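Local coordinates for protein 2-keto-3-deoxygluconate kinase (Thermotoga maritima, PDB 2AFB) that probably phosphorylates 2-keto-3-deoxygluconate with ATP, as a sugar kinase of the pfkB family within the ribokinase clan, at residues Y43-M57 against G327-K339. Residues are numbered along the deposited sequence; the frame is centred on the assembly and turned at random.
With CA (calcium ion), chain G.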
loop_
_atom_site.group_PDB
_atom_site.type_symbol
_atom_site.label_atom_id
_atom_site.label_comp_id
_atom_site.label_asym_id
_atom_site.label_seq_id
_atom_site.Cartn_x
_atom_site.Cartn_y
_atom_site.Cartn_z
ATOM N N TYR A 43 3.507 15.561 -9.563
ATOM C CA TYR A 43 4.275 16.490 -10.369
ATOM C C TYR A 43 3.819 17.890 -9.995
ATOM O O TYR A 43 2.626 18.142 -9.910
ATOM C CB TYR A 43 4.113 16.176 -11.881
ATOM C CG TYR A 43 4.664 14.810 -12.228
ATOM C CD1 TYR A 43 3.878 13.683 -12.123
ATOM C CD2 TYR A 43 5.988 14.648 -12.646
ATOM C CE1 TYR A 43 4.406 12.428 -12.373
ATOM C CE2 TYR A 43 6.504 13.426 -12.915
ATOM C CZ TYR A 43 5.728 12.311 -12.756
ATOM O OH TYR A 43 6.265 11.078 -13.034
ATOM N N GLY A 44 4.748 18.808 -9.763
ATOM C CA GLY A 44 4.336 20.202 -9.572
ATOM C C GLY A 44 5.413 21.237 -9.650
ATOM O O GLY A 44 6.558 20.915 -9.889
ATOM N N GLY A 45 5.048 22.473 -9.363
ATOM C CA GLY A 45 5.964 23.632 -9.494
ATOM C C GLY A 45 5.102 24.881 -9.433
ATOM O O GLY A 45 3.961 24.841 -9.853
ATOM N N ALA A 46 5.657 25.994 -8.955
ATOM C CA ALA A 46 4.885 27.224 -8.626
ATOM C C ALA A 46 3.913 27.652 -9.748
ATOM O O ALA A 46 2.682 27.701 -9.552
ATOM C CB ALA A 46 5.854 28.374 -8.298
ATOM N N GLU A 47 4.470 27.892 -10.929
ATOM C CA GLU A 47 3.670 28.313 -12.081
ATOM C C GLU A 47 2.829 27.196 -12.688
ATOM O O GLU A 47 1.706 27.453 -13.147
ATOM C CB GLU A 47 4.524 29.030 -13.137
ATOM C CG GLU A 47 5.418 30.165 -12.565
ATOM C CD GLU A 47 6.827 29.692 -12.162
ATOM O OE1 GLU A 47 7.077 28.450 -12.025
ATOM O OE2 GLU A 47 7.683 30.572 -11.982
ATOM N N ALA A 48 3.268 25.944 -12.580
ATOM C CA ALA A 48 2.414 24.830 -12.999
ATOM C C ALA A 48 1.182 24.734 -12.119
ATOM O O ALA A 48 0.096 24.484 -12.610
ATOM C CB ALA A 48 3.151 23.476 -13.059
ATOM N N ASN A 49 1.367 24.939 -10.829
ATOM C CA ASN A 49 0.297 24.852 -9.871
ATOM C C ASN A 49 -0.773 25.947 -10.134
ATOM O O ASN A 49 -1.991 25.714 -10.014
ATOM C CB ASN A 49 0.838 24.978 -8.457
ATOM C CG ASN A 49 1.880 23.897 -8.068
ATOM O OD1 ASN A 49 2.018 22.852 -8.704
ATOM N ND2 ASN A 49 2.605 24.173 -6.983
ATOM N N VAL A 50 -0.319 27.108 -10.554
ATOM C CA VAL A 50 -1.212 28.222 -10.918
ATOM C C VAL A 50 -2.041 27.850 -12.136
ATOM O O VAL A 50 -3.267 28.042 -12.168
ATOM C CB VAL A 50 -0.408 29.525 -11.159
ATOM C CG1 VAL A 50 -1.328 30.654 -11.660
ATOM C CG2 VAL A 50 0.289 29.928 -9.897
ATOM N N ALA A 51 -1.390 27.297 -13.138
ATOM C CA ALA A 51 -2.089 26.864 -14.337
ATOM C C ALA A 51 -3.155 25.819 -13.975
ATOM O O ALA A 51 -4.277 25.821 -14.492
ATOM C CB ALA A 51 -1.078 26.272 -15.365
ATOM N N ALA A 52 -2.817 24.925 -13.050
ATOM C CA ALA A 52 -3.732 23.847 -12.709
ATOM C C ALA A 52 -4.932 24.401 -11.987
ATOM O O ALA A 52 -6.030 23.875 -12.191
ATOM C CB ALA A 52 -3.045 22.743 -11.874
ATOM N N PHE A 53 -4.723 25.441 -11.170
ATOM C CA PHE A 53 -5.836 26.156 -10.487
ATOM C C PHE A 53 -6.786 26.783 -11.512
ATOM O O PHE A 53 -7.991 26.536 -11.570
ATOM C CB PHE A 53 -5.301 27.218 -9.493
ATOM C CG PHE A 53 -6.379 27.892 -8.732
ATOM C CD1 PHE A 53 -7.115 28.910 -9.318
ATOM C CD2 PHE A 53 -6.746 27.444 -7.479
ATOM C CE1 PHE A 53 -8.181 29.476 -8.686
ATOM C CE2 PHE A 53 -7.809 28.021 -6.835
ATOM C CZ PHE A 53 -8.531 29.041 -7.441
ATOM N N LEU A 54 -6.206 27.567 -12.382
ATOM C CA LEU A 54 -7.012 28.197 -13.438
ATOM C C LEU A 54 -7.742 27.159 -14.321
ATOM O O LEU A 54 -8.863 27.386 -14.690
ATOM C CB LEU A 54 -6.154 29.175 -14.268
ATOM C CG LEU A 54 -5.654 30.307 -13.360
ATOM C CD1 LEU A 54 -4.467 30.992 -14.007
ATOM C CD2 LEU A 54 -6.736 31.270 -12.982
ATOM N N ALA A 55 -7.113 26.034 -14.649
ATOM C CA ALA A 55 -7.830 24.986 -15.369
ATOM C C ALA A 55 -8.982 24.402 -14.528
ATOM O O ALA A 55 -10.063 24.185 -15.044
ATOM C CB ALA A 55 -6.875 23.888 -15.842
ATOM N N GLN A 56 -8.750 24.192 -13.240
ATOM C CA GLN A 56 -9.765 23.675 -12.335
ATOM C C GLN A 56 -10.970 24.652 -12.242
ATOM O O GLN A 56 -12.086 24.246 -12.072
ATOM C CB GLN A 56 -9.130 23.405 -10.953
ATOM C CG GLN A 56 -8.274 22.076 -10.883
ATOM C CD GLN A 56 -9.176 20.822 -10.944
ATOM O OE1 GLN A 56 -9.982 20.573 -10.041
ATOM N NE2 GLN A 56 -9.051 20.050 -12.027
HETATM N N MSE A 57 -10.736 25.949 -12.373
HETATM C CA MSE A 57 -11.812 26.906 -12.447
HETATM C C MSE A 57 -12.492 26.980 -13.806
HETATM O O MSE A 57 -13.476 27.714 -13.940
HETATM C CB MSE A 57 -11.297 28.326 -12.195
HETATM C CG MSE A 57 -10.616 28.590 -10.888
HETATM SE SE MSE A 57 -11.693 28.128 -9.343
HETATM C CE MSE A 57 -11.028 26.197 -8.863
ATOM N N GLY A 327 -0.671 16.711 -2.480
ATOM C CA GLY A 327 -0.081 17.106 -3.748
ATOM C C GLY A 327 0.106 18.592 -3.890
ATOM O O GLY A 327 -0.016 19.339 -2.917
ATOM N N ASP A 328 0.445 19.012 -5.112
ATOM C CA ASP A 328 0.813 20.399 -5.386
ATOM C C ASP A 328 -0.370 21.176 -6.025
ATOM O O ASP A 328 -0.441 22.401 -5.950
ATOM C CB ASP A 328 2.047 20.469 -6.336
ATOM C CG ASP A 328 3.358 19.990 -5.708
ATOM O OD1 ASP A 328 3.333 19.303 -4.695
ATOM O OD2 ASP A 328 4.453 20.293 -6.254
ATOM N N PHE A 329 -1.272 20.462 -6.683
ATOM C CA PHE A 329 -2.354 21.083 -7.429
ATOM C C PHE A 329 -3.628 21.050 -6.562
ATOM O O PHE A 329 -3.851 20.104 -5.813
ATOM C CB PHE A 329 -2.614 20.233 -8.690
ATOM C CG PHE A 329 -1.579 20.339 -9.790
ATOM C CD1 PHE A 329 -0.390 21.072 -9.665
ATOM C CD2 PHE A 329 -1.779 19.627 -10.975
ATOM C CE1 PHE A 329 0.530 21.125 -10.702
ATOM C CE2 PHE A 329 -0.853 19.705 -12.021
ATOM C CZ PHE A 329 0.281 20.473 -11.890
ATOM N N VAL A 330 -4.484 22.054 -6.683
ATOM C CA VAL A 330 -5.812 21.994 -6.087
ATOM C C VAL A 330 -6.678 21.011 -6.877
ATOM O O VAL A 330 -6.495 20.812 -8.091
ATOM C CB VAL A 330 -6.571 23.363 -6.087
ATOM C CG1 VAL A 330 -5.812 24.411 -5.314
ATOM C CG2 VAL A 330 -6.898 23.858 -7.522
ATOM N N VAL A 331 -7.593 20.376 -6.165
ATOM C CA VAL A 331 -8.747 19.707 -6.750
ATOM C C VAL A 331 -9.905 20.435 -6.087
ATOM O O VAL A 331 -10.196 20.173 -4.923
ATOM C CB VAL A 331 -8.778 18.189 -6.370
ATOM C CG1 VAL A 331 -10.006 17.510 -6.847
ATOM C CG2 VAL A 331 -7.535 17.485 -6.877
ATOM N N LEU A 332 -10.492 21.409 -6.787
ATOM C CA LEU A 332 -11.500 22.282 -6.213
ATOM C C LEU A 332 -12.452 22.718 -7.302
ATOM O O LEU A 332 -12.047 22.839 -8.469
ATOM C CB LEU A 332 -10.832 23.522 -5.610
ATOM C CG LEU A 332 -10.223 23.371 -4.215
ATOM C CD1 LEU A 332 -9.651 24.720 -3.752
ATOM C CD2 LEU A 332 -11.207 22.825 -3.231
ATOM N N SER A 333 -13.716 22.897 -6.920
ATOM C CA SER A 333 -14.733 23.581 -7.719
ATOM C C SER A 333 -14.972 24.995 -7.197
ATOM O O SER A 333 -14.705 25.295 -6.051
ATOM C CB SER A 333 -16.067 22.827 -7.662
ATOM O OG SER A 333 -16.627 22.932 -6.379
ATOM N N ILE A 334 -15.526 25.850 -8.047
ATOM C CA ILE A 334 -15.902 27.209 -7.661
ATOM C C ILE A 334 -16.851 27.179 -6.446
ATOM O O ILE A 334 -16.667 27.911 -5.458
ATOM C CB ILE A 334 -16.555 27.961 -8.874
ATOM C CG1 ILE A 334 -15.552 28.042 -10.019
ATOM C CG2 ILE A 334 -16.992 29.398 -8.480
ATOM C CD1 ILE A 334 -16.214 28.253 -11.375
ATOM N N GLU A 335 -17.824 26.274 -6.507
ATOM C CA GLU A 335 -18.832 26.160 -5.490
ATOM C C GLU A 335 -18.237 25.887 -4.109
ATOM O O GLU A 335 -18.696 26.455 -3.145
ATOM C CB GLU A 335 -19.818 25.057 -5.858
ATOM C CG GLU A 335 -20.874 24.769 -4.745
ATOM C CD GLU A 335 -22.022 23.741 -5.138
ATOM O OE1 GLU A 335 -21.943 23.116 -6.227
ATOM O OE2 GLU A 335 -23.014 23.584 -4.351
ATOM N N GLU A 336 -17.272 24.970 -4.036
ATOM C CA GLU A 336 -16.613 24.574 -2.787
ATOM C C GLU A 336 -15.902 25.739 -2.127
ATOM O O GLU A 336 -16.029 25.966 -0.924
ATOM C CB GLU A 336 -15.607 23.417 -3.045
ATOM C CG GLU A 336 -16.354 22.077 -3.250
ATOM C CD GLU A 336 -15.474 20.881 -3.800
ATOM O OE1 GLU A 336 -14.333 21.117 -4.284
ATOM O OE2 GLU A 336 -15.971 19.708 -3.764
ATOM N N ILE A 337 -15.152 26.480 -2.927
ATOM C CA ILE A 337 -14.476 27.688 -2.466
ATOM C C ILE A 337 -15.480 28.743 -1.985
ATOM O O ILE A 337 -15.328 29.311 -0.904
ATOM C CB ILE A 337 -13.598 28.273 -3.608
ATOM C CG1 ILE A 337 -12.617 27.230 -4.106
ATOM C CG2 ILE A 337 -12.913 29.597 -3.169
ATOM C CD1 ILE A 337 -11.856 27.645 -5.306
ATOM N N GLU A 338 -16.497 29.039 -2.793
ATOM C CA GLU A 338 -17.496 30.017 -2.382
ATOM C C GLU A 338 -18.183 29.640 -1.091
ATOM O O GLU A 338 -18.472 30.509 -0.279
ATOM C CB GLU A 338 -18.583 30.187 -3.443
ATOM C CG GLU A 338 -18.122 30.978 -4.644
ATOM C CD GLU A 338 -19.184 31.087 -5.745
ATOM O OE1 GLU A 338 -20.192 30.308 -5.723
ATOM O OE2 GLU A 338 -18.992 31.969 -6.637
ATOM N N LYS A 339 -18.451 28.347 -0.916
ATOM C CA LYS A 339 -19.110 27.823 0.277
ATOM C C LYS A 339 -18.297 28.147 1.549
ATOM O O LYS A 339 -18.838 28.526 2.594
ATOM C CB LYS A 339 -19.296 26.301 0.136
ATOM C CG LYS A 339 -20.049 25.615 1.298
ATOM C CD LYS A 339 -21.474 26.141 1.452
ATOM C CE LYS A 339 -22.132 25.624 2.732
ATOM N NZ LYS A 339 -22.189 24.137 2.722
HETATM CA CA CA G . -20.949 31.139 -8.029
HETATM O O HOH W 1 0.410 17.751 -7.889
HETATM O O HOH W 2 -3.318 24.483 -7.872
HETATM O O HOH W 3 5.323 22.904 -5.996
HETATM O O HOH W 4 -13.135 22.118 -10.741
HETATM O O HOH W 5 -23.804 31.323 -8.300
#
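The F329 ring is sandwiched between the A52 methyl and Y43 O, on opposite faces, where strand 38-44 gives way to helix 46-56. A52 CB makes a CH-pi contact, 3.5 Å from the centroid. The amide of N49 comes at the ring edge, its plane turned 76° from the ring, with OD1 3.0 Å from F329 CE1. CG of N49 is anti to its carbonyl carbon (chi1 -59°), which turns the amide back toward the helix start. There OD1 accepts from G45 N at 3.1 Å, and ND2 is hydrogen-bonded to D292 OD2. Water 3 joins ND2 to D328 OD2. Cutting N49 back to an alanine is likely to leave G45 N and D292 without this mate and open a gap at the F329 edge. D328 OD1 forms a salt bridge with R24, and OD2 is hydrogen-bonded to Y100. In this ribokinase-like fold the chain from 327 runs along helix 46-56, then enters helix 334-341. Water 2 bridges N49 O and V330 N. F53 CD2 meets V330 CG2 at 3.6 Å. Q56, bent at chi2 (-71°), curls its OE1 to a weak bond from L332 N, 3.4 Å. M57, a selenomethionine, meets I337 tip to tip, CE to CD1 3.9 Å, while SE packs on I334 CG1. S333 and E336 form a capping box, and E338 binds calcium through both carboxylate oxygens, with H8 of the histidine tag.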